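Local coordinates for protein putative ABC type-2 transporter (Thermotoga maritima MSB8, PDB 3CNI) that is a calcium-binding domain of a membrane protein of the ABC-2 family, which as a whole probably acts in ABC-type transport, at residues A30-V35 against L101-L105; L78-L84 against E128-Y134. The contacts are given in a common frame with arbitrary orientation. Where two conformers were deposited one is given. Residue numbers count along the deposited sequence, not the author numbering.

Interaction 1. Residues A30-V35 against L101-L105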
loop_
_atom_site.group_PDB
_atom_site.type_symbol
_atom_site.label_atom_id
_atom_site.label_comp_id
_atom_site.label_asym_id
_atom_site.label_seq_id
_atom_site.Cartn_x
_atom_site.Cartn_y
_atom_site.Cartn_z
ATOM N N ALA A 30 -16.908 1.145 2.605
ATOM C CA ALA A 30 -15.838 1.495 1.668
ATOM C C ALA A 30 -15.125 0.210 1.123
ATOM O O ALA A 30 -14.859 0.049 -0.085
ATOM C CB ALA A 30 -14.830 2.425 2.354
ATOM N N LEU A 31 -14.793 -0.693 2.030
ATOM C CA LEU A 31 -14.092 -1.907 1.632
ATOM C C LEU A 31 -14.984 -2.712 0.679
ATOM O O LEU A 31 -14.542 -3.253 -0.316
ATOM C CB LEU A 31 -13.707 -2.761 2.857
ATOM C CG LEU A 31 -12.506 -2.174 3.571
ATOM C CD1 LEU A 31 -12.419 -2.680 5.016
ATOM C CD2 LEU A 31 -11.223 -2.423 2.716
ATOM N N GLY A 32 -16.256 -2.742 1.001
ATOM C CA GLY A 32 -17.196 -3.689 0.402
ATOM C C GLY A 32 -17.590 -3.310 -1.001
ATOM O O GLY A 32 -18.089 -4.137 -1.748
ATOM N N ASN A 33 -17.359 -2.039 -1.340
ATOM C CA ASN A 33 -17.682 -1.475 -2.661
ATOM C C ASN A 33 -16.530 -1.766 -3.556
ATOM O O ASN A 33 -16.612 -1.560 -4.743
ATOM C CB ASN A 33 -17.903 0.046 -2.642
ATOM C CG ASN A 33 -19.308 0.444 -2.104
ATOM O OD1 ASN A 33 -19.433 1.433 -1.384
ATOM N ND2 ASN A 33 -20.350 -0.328 -2.448
HETATM N N MSE A 34 -15.439 -2.243 -2.972
HETATM C CA MSE A 34 -14.235 -2.478 -3.752
HETATM C C MSE A 34 -13.834 -3.939 -3.871
HETATM O O MSE A 34 -12.829 -4.240 -4.483
HETATM C CB MSE A 34 -13.059 -1.761 -3.127
HETATM C CG MSE A 34 -13.104 -0.235 -3.121
HETATM SE SE MSE A 34 -11.454 0.468 -2.229
HETATM C CE MSE A 34 -11.551 -0.065 -0.328
ATOM N N VAL A 35 -14.600 -4.815 -3.240
ATOM C CA VAL A 35 -14.325 -6.242 -3.218
ATOM C C VAL A 35 -15.559 -7.030 -3.613
ATOM O O VAL A 35 -16.583 -6.460 -3.866
ATOM C CB VAL A 35 -13.845 -6.729 -1.833
ATOM C CG1 VAL A 35 -12.592 -6.006 -1.426
ATOM C CG2 VAL A 35 -14.964 -6.605 -0.717
ATOM N N LEU A 101 -6.071 -1.892 -1.845
ATOM C CA LEU A 101 -7.428 -1.527 -1.371
ATOM C C LEU A 101 -7.400 -0.921 0.033
ATOM O O LEU A 101 -8.155 -0.028 0.327
ATOM C CB LEU A 101 -8.402 -2.732 -1.434
ATOM C CG LEU A 101 -8.586 -3.349 -2.832
ATOM C CD1 LEU A 101 -9.514 -4.557 -2.768
ATOM C CD2 LEU A 101 -9.077 -2.329 -3.839
ATOM N N ILE A 102 -6.520 -1.399 0.898
ATOM C CA ILE A 102 -6.386 -0.850 2.232
ATOM C C ILE A 102 -5.880 0.621 2.141
ATOM O O ILE A 102 -6.273 1.507 2.924
ATOM C CB ILE A 102 -5.417 -1.714 3.108
ATOM C CG1 ILE A 102 -6.003 -3.114 3.359
ATOM C CG2 ILE A 102 -5.110 -1.020 4.401
ATOM C CD1 ILE A 102 -7.484 -3.112 3.381
ATOM N N GLU A 103 -4.991 0.874 1.188
ATOM C CA GLU A 103 -4.460 2.263 0.993
ATOM C C GLU A 103 -5.616 3.111 0.622
ATOM O O GLU A 103 -5.827 4.219 1.120
ATOM C CB GLU A 103 -3.390 2.330 -0.093
ATOM C CG GLU A 103 -2.104 1.690 0.291
ATOM C CD GLU A 103 -1.430 2.384 1.460
ATOM O OE1 GLU A 103 -1.820 3.526 1.808
ATOM O OE2 GLU A 103 -0.515 1.785 2.044
ATOM N N SER A 104 -6.431 2.570 -0.239
ATOM C CA SER A 104 -7.537 3.400 -0.781
ATOM C C SER A 104 -8.581 3.729 0.297
ATOM O O SER A 104 -9.218 4.772 0.311
ATOM C CB SER A 104 -8.132 2.666 -2.005
ATOM O OG SER A 104 -9.364 3.239 -2.298
ATOM N N LEU A 105 -8.719 2.839 1.250
ATOM C CA LEU A 105 -9.645 3.013 2.361
ATOM C C LEU A 105 -9.224 4.189 3.252
ATOM O O LEU A 105 -10.026 4.926 3.830
ATOM C CB LEU A 105 -9.711 1.725 3.190
ATOM C CG LEU A 105 -10.462 1.847 4.521
ATOM C CD1 LEU A 105 -12.020 2.264 4.346
ATOM C CD2 LEU A 105 -10.236 0.594 5.362
#

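Interaction 2. Residues L78-L84 against E128-Y134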
loop_
_atom_site.group_PDB
_atom_site.type_symbol
_atom_site.label_atom_id
_atom_site.label_comp_id
_atom_site.label_asym_id
_atom_site.label_seq_id
_atom_site.Cartn_x
_atom_site.Cartn_y
_atom_site.Cartn_z
ATOM N N LEU A 78 -6.666 -2.441 12.270
ATOM C CA LEU A 78 -7.338 -3.211 11.234
ATOM C C LEU A 78 -6.543 -4.519 11.018
ATOM O O LEU A 78 -5.336 -4.476 10.781
ATOM C CB LEU A 78 -7.471 -2.390 9.947
ATOM C CG LEU A 78 -8.340 -2.965 8.830
ATOM C CD1 LEU A 78 -9.749 -2.512 8.949
ATOM C CD2 LEU A 78 -7.832 -2.596 7.430
ATOM N N GLU A 79 -7.210 -5.675 11.138
ATOM C CA GLU A 79 -6.519 -6.950 10.900
ATOM C C GLU A 79 -6.953 -7.587 9.613
ATOM O O GLU A 79 -8.109 -7.487 9.163
ATOM C CB GLU A 79 -6.701 -7.915 12.058
ATOM C CG GLU A 79 -6.912 -7.259 13.431
ATOM C CD GLU A 79 -6.303 -8.013 14.595
ATOM O OE1 GLU A 79 -6.035 -9.245 14.463
ATOM O OE2 GLU A 79 -6.095 -7.358 15.673
ATOM N N ILE A 80 -5.957 -8.204 8.988
ATOM C CA ILE A 80 -6.143 -9.042 7.791
ATOM C C ILE A 80 -5.642 -10.405 8.128
ATOM O O ILE A 80 -4.522 -10.541 8.591
ATOM C CB ILE A 80 -5.379 -8.517 6.516
ATOM C CG1 ILE A 80 -5.512 -6.978 6.414
ATOM C CG2 ILE A 80 -5.875 -9.230 5.266
ATOM C CD1 ILE A 80 -4.427 -6.234 5.604
ATOM N N VAL A 81 -6.512 -11.403 7.960
ATOM C CA VAL A 81 -6.127 -12.819 8.016
ATOM C C VAL A 81 -6.100 -13.339 6.591
ATOM O O VAL A 81 -7.101 -13.293 5.873
ATOM C CB VAL A 81 -7.113 -13.674 8.865
ATOM C CG1 VAL A 81 -6.549 -15.057 9.130
ATOM C CG2 VAL A 81 -7.444 -12.939 10.179
ATOM N N TRP A 82 -4.935 -13.796 6.182
ATOM C CA TRP A 82 -4.742 -14.269 4.827
ATOM C C TRP A 82 -4.769 -15.751 4.760
ATOM O O TRP A 82 -4.279 -16.399 5.637
ATOM C CB TRP A 82 -3.393 -13.806 4.266
ATOM C CG TRP A 82 -3.172 -12.321 4.198
ATOM C CD1 TRP A 82 -2.557 -11.529 5.147
ATOM C CD2 TRP A 82 -3.456 -11.472 3.088
ATOM N NE1 TRP A 82 -2.478 -10.256 4.692
ATOM C CE2 TRP A 82 -3.019 -10.187 3.430
ATOM C CE3 TRP A 82 -4.012 -11.681 1.824
ATOM C CZ2 TRP A 82 -3.141 -9.096 2.555
ATOM C CZ3 TRP A 82 -4.150 -10.594 0.979
ATOM C CH2 TRP A 82 -3.690 -9.332 1.337
ATOM N N TYR A 83 -5.365 -16.271 3.699
ATOM C CA TYR A 83 -5.486 -17.719 3.483
ATOM C C TYR A 83 -4.773 -18.075 2.192
ATOM O O TYR A 83 -5.359 -18.050 1.077
ATOM C CB TYR A 83 -6.938 -18.173 3.415
ATOM C CG TYR A 83 -7.617 -18.059 4.759
ATOM C CD1 TYR A 83 -7.886 -19.193 5.521
ATOM C CD2 TYR A 83 -7.942 -16.806 5.291
ATOM C CE1 TYR A 83 -8.460 -19.092 6.751
ATOM C CE2 TYR A 83 -8.536 -16.708 6.527
ATOM C CZ TYR A 83 -8.780 -17.853 7.250
ATOM O OH TYR A 83 -9.351 -17.798 8.487
ATOM N N LEU A 84 -3.501 -18.412 2.374
ATOM C CA LEU A 84 -2.671 -18.838 1.278
ATOM C C LEU A 84 -2.720 -20.351 1.141
ATOM O O LEU A 84 -2.543 -21.102 2.106
ATOM C CB LEU A 84 -1.226 -18.370 1.455
ATOM C CG LEU A 84 -1.028 -16.882 1.713
ATOM C CD1 LEU A 84 0.525 -16.656 1.779
ATOM C CD2 LEU A 84 -1.751 -16.012 0.679
ATOM N N GLU A 128 -3.557 1.176 11.940
ATOM C CA GLU A 128 -2.540 0.219 12.312
ATOM C C GLU A 128 -2.904 -1.209 11.851
ATOM O O GLU A 128 -3.652 -1.930 12.525
ATOM C CB GLU A 128 -2.415 0.270 13.806
ATOM C CG GLU A 128 -1.370 -0.571 14.369
ATOM C CD GLU A 128 -1.327 -0.362 15.874
ATOM O OE1 GLU A 128 -1.244 0.849 16.291
ATOM O OE2 GLU A 128 -1.434 -1.381 16.616
ATOM N N ILE A 129 -2.338 -1.574 10.696
ATOM C CA ILE A 129 -2.578 -2.863 9.999
ATOM C C ILE A 129 -1.810 -4.039 10.604
ATOM O O ILE A 129 -0.593 -4.120 10.517
ATOM C CB ILE A 129 -2.212 -2.821 8.503
ATOM C CG1 ILE A 129 -2.859 -1.631 7.754
ATOM C CG2 ILE A 129 -2.584 -4.153 7.828
ATOM C CD1 ILE A 129 -4.295 -1.398 8.071
ATOM N N VAL A 130 -2.564 -4.943 11.235
ATOM C CA VAL A 130 -2.045 -6.224 11.750
ATOM C C VAL A 130 -2.405 -7.362 10.784
ATOM O O VAL A 130 -3.567 -7.520 10.393
ATOM C CB VAL A 130 -2.608 -6.541 13.151
ATOM C CG1 VAL A 130 -2.072 -7.866 13.658
ATOM C CG2 VAL A 130 -2.281 -5.391 14.143
ATOM N N GLN A 131 -1.404 -8.167 10.407
ATOM C CA GLN A 131 -1.630 -9.215 9.404
ATOM C C GLN A 131 -1.278 -10.554 9.943
ATOM O O GLN A 131 -0.357 -10.710 10.719
ATOM C CB GLN A 131 -0.840 -8.927 8.139
ATOM C CG GLN A 131 -0.960 -7.531 7.623
ATOM C CD GLN A 131 -0.367 -7.368 6.234
ATOM O OE1 GLN A 131 -0.669 -8.110 5.331
ATOM N NE2 GLN A 131 0.478 -6.387 6.069
ATOM N N HIS A 132 -2.108 -11.524 9.589
ATOM C CA HIS A 132 -1.933 -12.982 9.927
ATOM C C HIS A 132 -2.033 -13.787 8.691
ATOM O O HIS A 132 -2.864 -13.484 7.818
ATOM C CB HIS A 132 -3.002 -13.485 10.912
ATOM C CG HIS A 132 -3.259 -12.546 12.039
ATOM N ND1 HIS A 132 -2.418 -12.443 13.116
ATOM C CD2 HIS A 132 -4.201 -11.591 12.209
ATOM C CE1 HIS A 132 -2.851 -11.493 13.923
ATOM N NE2 HIS A 132 -3.938 -10.968 13.400
ATOM N N THR A 133 -1.194 -14.819 8.616
ATOM C CA THR A 133 -1.096 -15.662 7.431
ATOM C C THR A 133 -1.194 -17.150 7.668
ATOM O O THR A 133 -0.383 -17.776 8.378
ATOM C CB THR A 133 0.223 -15.406 6.700
ATOM O OG1 THR A 133 0.326 -14.006 6.430
ATOM C CG2 THR A 133 0.289 -16.178 5.378
ATOM N N TYR A 134 -2.207 -17.695 7.010
ATOM C CA TYR A 134 -2.341 -19.128 6.768
ATOM C C TYR A 134 -1.626 -19.507 5.494
ATOM O O TYR A 134 -1.931 -19.034 4.395
ATOM C CB TYR A 134 -3.803 -19.565 6.632
ATOM C CG TYR A 134 -4.560 -19.676 7.920
ATOM C CD1 TYR A 134 -4.457 -20.793 8.726
ATOM C CD2 TYR A 134 -5.394 -18.669 8.316
ATOM C CE1 TYR A 134 -5.176 -20.892 9.904
ATOM C CE2 TYR A 134 -6.110 -18.748 9.479
ATOM C CZ TYR A 134 -6.005 -19.844 10.268
ATOM O OH TYR A 134 -6.748 -19.871 11.425
#

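Interaction 1. Residues A30-V35 against L101-L105
A helix and the chain that follows it can pack on a second helix mainly through apolar side chains, and the meeting of residues 30-35, which include the last part of helix 22-32, with 101-105 of helix 89-107 is an example. Small and branched side chains interlock first: Ala30 CB lies 3.4 Å from Leu105 CD1, while Leu31 reaches Ile102 (CD2 to CD1, 3.9 Å) and Leu105 (CD1 to CD2, 4.0 Å). Past the helix, Val35 CG1 touches Leu101 CD1 at 3.7 Å. The selenium-bearing side chain of Met34, a selenomethionine, fills the middle. Met34 SE is 4.0 Å from Leu101 CD2 and 3.5 Å from Ser104 OG, and Met34 CE rests 3.5 Å from Leu101 O. That carbonyl accepts the helical hydrogen bond from Leu105 N (3.1 Å), so the methyl group merely lies beside it. On the sheet side, Leu31 and Ile102 both touch Ile60 of strand 58-62. With no hydrogen bond crossing between the segments, their association rests on packing and the burial of apolar surface.

Interaction 2. Residues L78-L84 against E128-Y134
Parallel strands satisfy their backbones by alternation: one residue bonds through both N and O while its neighbour in the partner strand faces away. Here Leu78 N donates to Glu128 O (3.1 Å) and Leu78 O accepts from Val130 N (2.8 Å); Ile80 N and Ile80 O pair with Val130 O (2.9 Å) and His132 N (2.8 Å), Trp82 N and Trp82 O with His132 O (2.7 Å) and Tyr134 N (2.8 Å). Leu84 N closes the series on Tyr134 O at 2.6 Å. Side chains add two bonds, one on each face: His132 NE2 to Glu79 OE1 (2.9 Å) and Trp82 NE1 to Gln131 OE1 (2.9 Å). Glu79 also salt-bridges Arg77, and His132 ND1 bonds Asn142 N. Tyr83 and Tyr134 form an offset stack, with Tyr83 OH bonded to Glu48. Glu79 and Val81 turn their backbone bonds to Val61 and Ile59 of strand 58-62, and Tyr83 to Pro57 just before it, making 76-84 an interior strand; helix 44-54 meets the tyrosines on one face, helix 145-152 packs against Trp82 and Thr133 on the other, and Leu84 also touches it.

In the fold
The two contacts show how one alpha/beta domain divides its chemistry between layers. Interaction 2 lies inside the mixed sheet, where directional hydrogen bonds fix the register; interaction 1 lies in the helical layer on one face, where apolar packing suffices. Both are partly buried. Helix 89-107 connects strands 76-84 and 127-135, so these three elements make a beta-alpha-beta crossover. Ile102 joins the layers, Ile102 CG2 lying 3.8 Å from Ile129 CD1 and Ile102 CD1 4.1 Å from Leu78 CD2. Calcium is bound near this junction by Ser99 and Glu146, with the side chain of Gln131 about 5 Å from a calcium ion and that of Ile102 about 8 Å.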